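Local coordinates for putative phophotriesterase (Proteus mirabilis, PDB 3RHG), which is probably a zinc-dependent hydrolase of the phosphotriesterase family, carrying two divalent metal ions per subunit and acting on ester bonds, at residues A[59-62]-A[63-66]; A[293-297]-A[298-302]. All blocks are in the same frame, centred on the assembly; numbering follows the deposited sequence.

Contact 1: residues A[59-62]-A[63-66]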
loop_
_atom_site.group_PDB
_atom_site.type_symbol
_atom_site.label_atom_id
_atom_site.label_comp_id
_atom_site.label_asym_id
_atom_site.label_seq_id
_atom_site.Cartn_x
_atom_site.Cartn_y
_atom_site.Cartn_z
ATOM N N LYS A 59 7.851 -1.165 -4.818
ATOM C CA LYS A 59 6.411 -0.963 -4.947
ATOM C C LYS A 59 6.031 -0.099 -6.147
ATOM O O LYS A 59 4.843 0.003 -6.477
ATOM C CB LYS A 59 5.814 -0.375 -3.664
ATOM C CG LYS A 59 5.562 -1.417 -2.582
ATOM C CD LYS A 59 4.853 -0.816 -1.373
ATOM C CE LYS A 59 4.700 -1.852 -0.265
ATOM N NZ LYS A 59 4.027 -3.100 -0.729
ATOM N N TYR A 60 7.035 0.503 -6.797
ATOM C CA TYR A 60 6.821 1.358 -7.983
ATOM C C TYR A 60 7.567 0.871 -9.224
ATOM O O TYR A 60 7.199 1.209 -10.340
ATOM C CB TYR A 60 7.050 2.869 -7.664
ATOM C CG TYR A 60 6.004 3.267 -6.675
ATOM C CD1 TYR A 60 4.712 3.616 -7.097
ATOM C CD2 TYR A 60 6.232 3.120 -5.315
ATOM C CE1 TYR A 60 3.707 3.884 -6.174
ATOM C CE2 TYR A 60 5.226 3.379 -4.392
ATOM C CZ TYR A 60 3.974 3.750 -4.825
ATOM O OH TYR A 60 2.980 3.970 -3.899
ATOM N N ASP A 61 8.604 0.054 -9.027
ATOM C CA ASP A 61 9.354 -0.488 -10.154
ATOM C C ASP A 61 9.836 -1.888 -9.798
ATOM O O ASP A 61 11.030 -2.127 -9.592
ATOM C CB ASP A 61 10.505 0.455 -10.507
ATOM C CG ASP A 61 11.056 0.209 -11.902
ATOM O OD1 ASP A 61 10.672 -0.805 -12.525
ATOM O OD2 ASP A 61 11.888 1.026 -12.363
ATOM N N PRO A 62 8.885 -2.829 -9.678
ATOM C CA PRO A 62 9.239 -4.178 -9.240
ATOM C C PRO A 62 10.130 -4.935 -10.230
ATOM O O PRO A 62 10.970 -5.747 -9.817
ATOM C CB PRO A 62 7.873 -4.882 -9.142
ATOM C CG PRO A 62 6.956 -4.079 -10.069
ATOM C CD PRO A 62 7.428 -2.664 -9.867
ATOM N N TYR A 63 9.943 -4.674 -11.522
ATOM C CA TYR A 63 10.520 -5.524 -12.565
ATOM C C TYR A 63 11.954 -5.171 -12.941
ATOM O O TYR A 63 12.576 -5.889 -13.732
ATOM C CB TYR A 63 9.651 -5.472 -13.828
ATOM C CG TYR A 63 8.236 -6.003 -13.659
ATOM C CD1 TYR A 63 7.942 -7.015 -12.745
ATOM C CD2 TYR A 63 7.195 -5.501 -14.433
ATOM C CE1 TYR A 63 6.648 -7.510 -12.612
ATOM C CE2 TYR A 63 5.889 -5.989 -14.309
ATOM C CZ TYR A 63 5.618 -6.987 -13.398
ATOM O OH TYR A 63 4.319 -7.447 -13.284
ATOM N N CYS A 64 12.492 -4.087 -12.388
ATOM C CA CYS A 64 13.871 -3.675 -12.716
ATOM C C CYS A 64 14.895 -4.352 -11.804
ATOM O O CYS A 64 16.100 -4.276 -12.039
ATOM C CB CYS A 64 14.038 -2.157 -12.619
ATOM S SG CYS A 64 14.166 -1.531 -10.908
ATOM N N CYS A 65 14.412 -5.003 -10.751
ATOM C CA CYS A 65 15.297 -5.597 -9.741
ATOM C C CYS A 65 15.531 -7.082 -10.051
ATOM O O CYS A 65 14.632 -7.907 -9.917
ATOM C CB CYS A 65 14.687 -5.412 -8.345
ATOM S SG CYS A 65 15.549 -6.233 -6.994
ATOM N N CYS A 66 16.741 -7.438 -10.453
ATOM C CA CYS A 66 17.028 -8.810 -10.871
ATOM C C CYS A 66 16.644 -9.855 -9.823
ATOM O O CYS A 66 16.026 -10.872 -10.135
ATOM C CB CYS A 66 18.510 -8.953 -11.221
ATOM S SG CYS A 66 19.047 -7.865 -12.544
HETATM O O HOH W 1 8.553 -2.521 -12.901
#
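One face of the Tyr63 phenol ring is met by the pyrrolidine of Pro62: CG of Pro62 lies 4.2 Å from the centroid of the Tyr63 ring and 15° off its normal, a CH-pi contact displaced toward the rim. The nearest ring atom is CD1 of Tyr63, 4.1 Å from CG of Pro62. Elsewhere the same phenol meets the ring of Phe261, the two planes inclined at about 30°, and, toward its hydroxyl end, touches the bound benzoic acid. Both residues belong to the loop between helices 55-58 and 66-69, which in this phosphotriesterase-family barrel follows the first strand, 19-24, and comes before the second, 89-94. The Asp61 carboxylate reaches forward along this loop, because CG stands anti to the backbone N (chi1 -162°). Asp61 OD1 accepts a hydrogen bond from a water whose oxygen is 2.8 Å away, and that water in turn accepts one from the backbone N-H of Tyr63, with Tyr63 N 2.9 Å from the water oxygen. The other oxygen, OD2, is held by Ser42 OG and the Phe38 amide, which ties the carboxylate to residues earlier in the chain. Beside this carboxylate packs the Cys64 side chain, its CB 3.6 Å from Asp61 OD1.

Contact 2: residues A[293-297]-A[298-302]. With ZN (zinc ion), chain B; BEZ (benzoic acid), chain D.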
loop_
_atom_site.group_PDB
_atom_site.type_symbol
_atom_site.label_atom_id
_atom_site.label_comp_id
_atom_site.label_asym_id
_atom_site.label_seq_id
_atom_site.Cartn_x
_atom_site.Cartn_y
_atom_site.Cartn_z
ATOM N N HIS A 293 -3.507 -14.484 -3.457
ATOM C CA HIS A 293 -2.519 -13.395 -3.353
ATOM C C HIS A 293 -1.707 -13.187 -4.637
ATOM O O HIS A 293 -1.139 -12.118 -4.835
ATOM C CB HIS A 293 -1.474 -13.729 -2.267
ATOM C CG HIS A 293 -2.050 -14.070 -0.929
ATOM N ND1 HIS A 293 -2.401 -15.362 -0.588
ATOM C CD2 HIS A 293 -2.299 -13.304 0.167
ATOM C CE1 HIS A 293 -2.849 -15.377 0.662
ATOM N NE2 HIS A 293 -2.796 -14.145 1.144
ATOM N N ASP A 294 -1.582 -14.236 -5.453
ATOM C CA ASP A 294 -0.686 -14.193 -6.617
ATOM C C ASP A 294 0.731 -13.807 -6.251
ATOM O O ASP A 294 1.355 -13.020 -6.966
ATOM C CB ASP A 294 -1.230 -13.275 -7.735
ATOM C CG ASP A 294 -0.574 -13.543 -9.074
ATOM O OD1 ASP A 294 -0.090 -14.686 -9.277
ATOM O OD2 ASP A 294 -0.520 -12.608 -9.936
ATOM N N VAL A 295 1.256 -14.347 -5.152
ATOM C CA VAL A 295 2.676 -14.146 -4.841
ATOM C C VAL A 295 3.485 -14.564 -6.070
ATOM O O VAL A 295 3.348 -15.688 -6.543
ATOM C CB VAL A 295 3.124 -14.949 -3.602
ATOM C CG1 VAL A 295 4.663 -14.924 -3.461
ATOM C CG2 VAL A 295 2.455 -14.389 -2.348
ATOM N N PHE A 296 4.321 -13.665 -6.596
ATOM C CA PHE A 296 5.096 -14.005 -7.781
ATOM C C PHE A 296 6.404 -13.237 -7.854
ATOM O O PHE A 296 7.155 -13.393 -8.822
ATOM C CB PHE A 296 4.272 -13.821 -9.071
ATOM C CG PHE A 296 4.178 -12.385 -9.578
ATOM C CD1 PHE A 296 4.940 -11.981 -10.675
ATOM C CD2 PHE A 296 3.289 -11.464 -8.997
ATOM C CE1 PHE A 296 4.864 -10.661 -11.173
ATOM C CE2 PHE A 296 3.185 -10.141 -9.479
ATOM C CZ PHE A 296 3.957 -9.745 -10.580
ATOM N N LEU A 297 6.661 -12.431 -6.820
ATOM C CA LEU A 297 7.854 -11.596 -6.689
ATOM C C LEU A 297 8.374 -11.737 -5.277
ATOM O O LEU A 297 7.583 -11.922 -4.349
ATOM C CB LEU A 297 7.512 -10.122 -6.940
ATOM C CG LEU A 297 7.012 -9.718 -8.330
ATOM C CD1 LEU A 297 6.361 -8.323 -8.321
ATOM C CD2 LEU A 297 8.162 -9.794 -9.402
ATOM N N LYS A 298 9.688 -11.638 -5.091
ATOM C CA LYS A 298 10.227 -11.797 -3.751
ATOM C C LYS A 298 9.714 -10.705 -2.816
ATOM O O LYS A 298 9.620 -10.916 -1.607
ATOM C CB LYS A 298 11.771 -11.842 -3.761
ATOM C CG LYS A 298 12.352 -13.066 -4.470
ATOM C CD LYS A 298 13.833 -13.204 -4.172
ATOM C CE LYS A 298 14.443 -14.342 -4.961
ATOM N NZ LYS A 298 15.908 -14.490 -4.671
ATOM N N GLN A 299 9.408 -9.527 -3.364
ATOM C CA GLN A 299 8.960 -8.421 -2.528
ATOM C C GLN A 299 7.613 -8.723 -1.865
ATOM O O GLN A 299 7.235 -8.063 -0.889
ATOM C CB GLN A 299 8.838 -7.130 -3.335
ATOM C CG GLN A 299 7.608 -7.090 -4.203
ATOM C CD GLN A 299 7.645 -5.891 -5.132
ATOM O OE1 GLN A 299 8.275 -5.932 -6.189
ATOM N NE2 GLN A 299 6.980 -4.809 -4.732
ATOM N N MET A 300 6.893 -9.719 -2.378
ATOM C CA MET A 300 5.598 -10.039 -1.792
ATOM C C MET A 300 5.686 -10.921 -0.546
ATOM O O MET A 300 4.709 -11.058 0.210
ATOM C CB MET A 300 4.677 -10.673 -2.827
ATOM C CG MET A 300 4.435 -9.755 -4.007
ATOM S SD MET A 300 3.427 -10.461 -5.310
ATOM C CE MET A 300 1.836 -10.694 -4.461
ATOM N N TRP A 301 6.846 -11.532 -0.325
ATOM C CA TRP A 301 7.019 -12.360 0.861
ATOM C C TRP A 301 6.909 -11.517 2.131
ATOM O O TRP A 301 7.426 -10.390 2.174
ATOM C CB TRP A 301 8.408 -12.995 0.825
ATOM C CG TRP A 301 8.574 -14.043 -0.219
ATOM C CD1 TRP A 301 7.586 -14.767 -0.847
ATOM C CD2 TRP A 301 9.815 -14.548 -0.705
ATOM N NE1 TRP A 301 8.153 -15.678 -1.712
ATOM C CE2 TRP A 301 9.520 -15.554 -1.651
ATOM C CE3 TRP A 301 11.153 -14.219 -0.458
ATOM C CZ2 TRP A 301 10.523 -16.249 -2.341
ATOM C CZ3 TRP A 301 12.140 -14.915 -1.127
ATOM C CH2 TRP A 301 11.823 -15.920 -2.058
ATOM N N ALA A 302 6.242 -12.049 3.160
ATOM C CA ALA A 302 6.136 -11.350 4.448
ATOM C C ALA A 302 7.493 -11.026 5.089
ATOM O O ALA A 302 7.651 -9.973 5.718
ATOM C CB ALA A 302 5.258 -12.137 5.423
HETATM ZN ZN ZN B . -0.189 -15.797 -11.352
HETATM C C BEZ D . -0.161 -8.316 -15.101
HETATM O O1 BEZ D . -0.996 -8.721 -15.937
HETATM O O2 BEZ D . 0.794 -7.595 -15.477
HETATM C C1 BEZ D . -0.289 -8.679 -13.655
HETATM C C2 BEZ D . -1.255 -9.595 -13.228
HETATM C C3 BEZ D . -1.345 -9.929 -11.878
HETATM C C4 BEZ D . -0.493 -9.338 -10.955
HETATM C C5 BEZ D . 0.457 -8.416 -11.385
HETATM C C6 BEZ D . 0.570 -8.085 -12.733
#
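Met300 runs extended to its sulfur and then bends (chi3 64°), so that CE turns in against the backbone of 293-295, 3.3 Å from His293 O and 3.5 Å from Asp294 O. Phe296 has its ring set between its own backbone N and carbonyl carbon (chi1 81°), which brings CD2 to 3.8 Å from Met300 SD. This is an oblique Met-aromatic contact, with the sulfur 56° off the ring normal. The same sulfur weakly accepts the Phe296 N-H, at 3.6 Å from N to SD. Leu297 CG sits over the centre of one face of the Phe296 ring, while Asp294 O lies at its edge, in plane.

All this happens in the loop that follows strand 289-291, the eighth strand of the amidohydrolase (beta/alpha)8 barrel, where the family places a metal-binding aspartate. Asp294 OD1 binds one zinc ion at 2.4 Å, which is also bound by His23, His25 and Glu166; OD2 faces the benzoic acid, which is also touched by Phe296 CE2, 3.7 Å from its C5. Glu24 accepts the backbone N-H groups of His293 and Val295, thereby fixing the chain on either side of the metal ligand.

Beyond the pocket the chain enters a 3-10 turn at 298-300, tied by the hydrogen bond from Met300 N to Leu297 O, 3.0 Å. Leu297 and Gln299 lie side by side, CD1 of the leucine against OE1 of the amide, which Asn68 engages. The Val295 and Trp301 side chains cross at about a right angle, with Val295 CG1 3.9 Å from Trp301 CD1, and the indole carries Lys298 CA over one face.

Overall arrangement
Both contacts are largely buried and lie on the same side of the chain's centre, but contact 2 is the deeper, its centre about 13 Å from that of the chain against about 21 Å for contact 1. Their loops, after the first and last barrel strands, meet directly: Pro62 CB packs 3.2 Å from Gln299 OE1, and Tyr63 OH approaches Phe296 CZ at 3.6 Å. Tyr63 and Phe296 thus contribute neighbouring aromatics to the benzoic acid pocket, while only contact 2 supplies a zinc ligand. Chemistry differs accordingly: contact 1 bridges carboxylate and backbone through water, whereas contact 2 relies on sulfur, apolar packing and a direct backbone bond. Asn68, in helix 66-69, links the two, its ND2 hydrogen-bonded to Pro62 O as well as to Gln299.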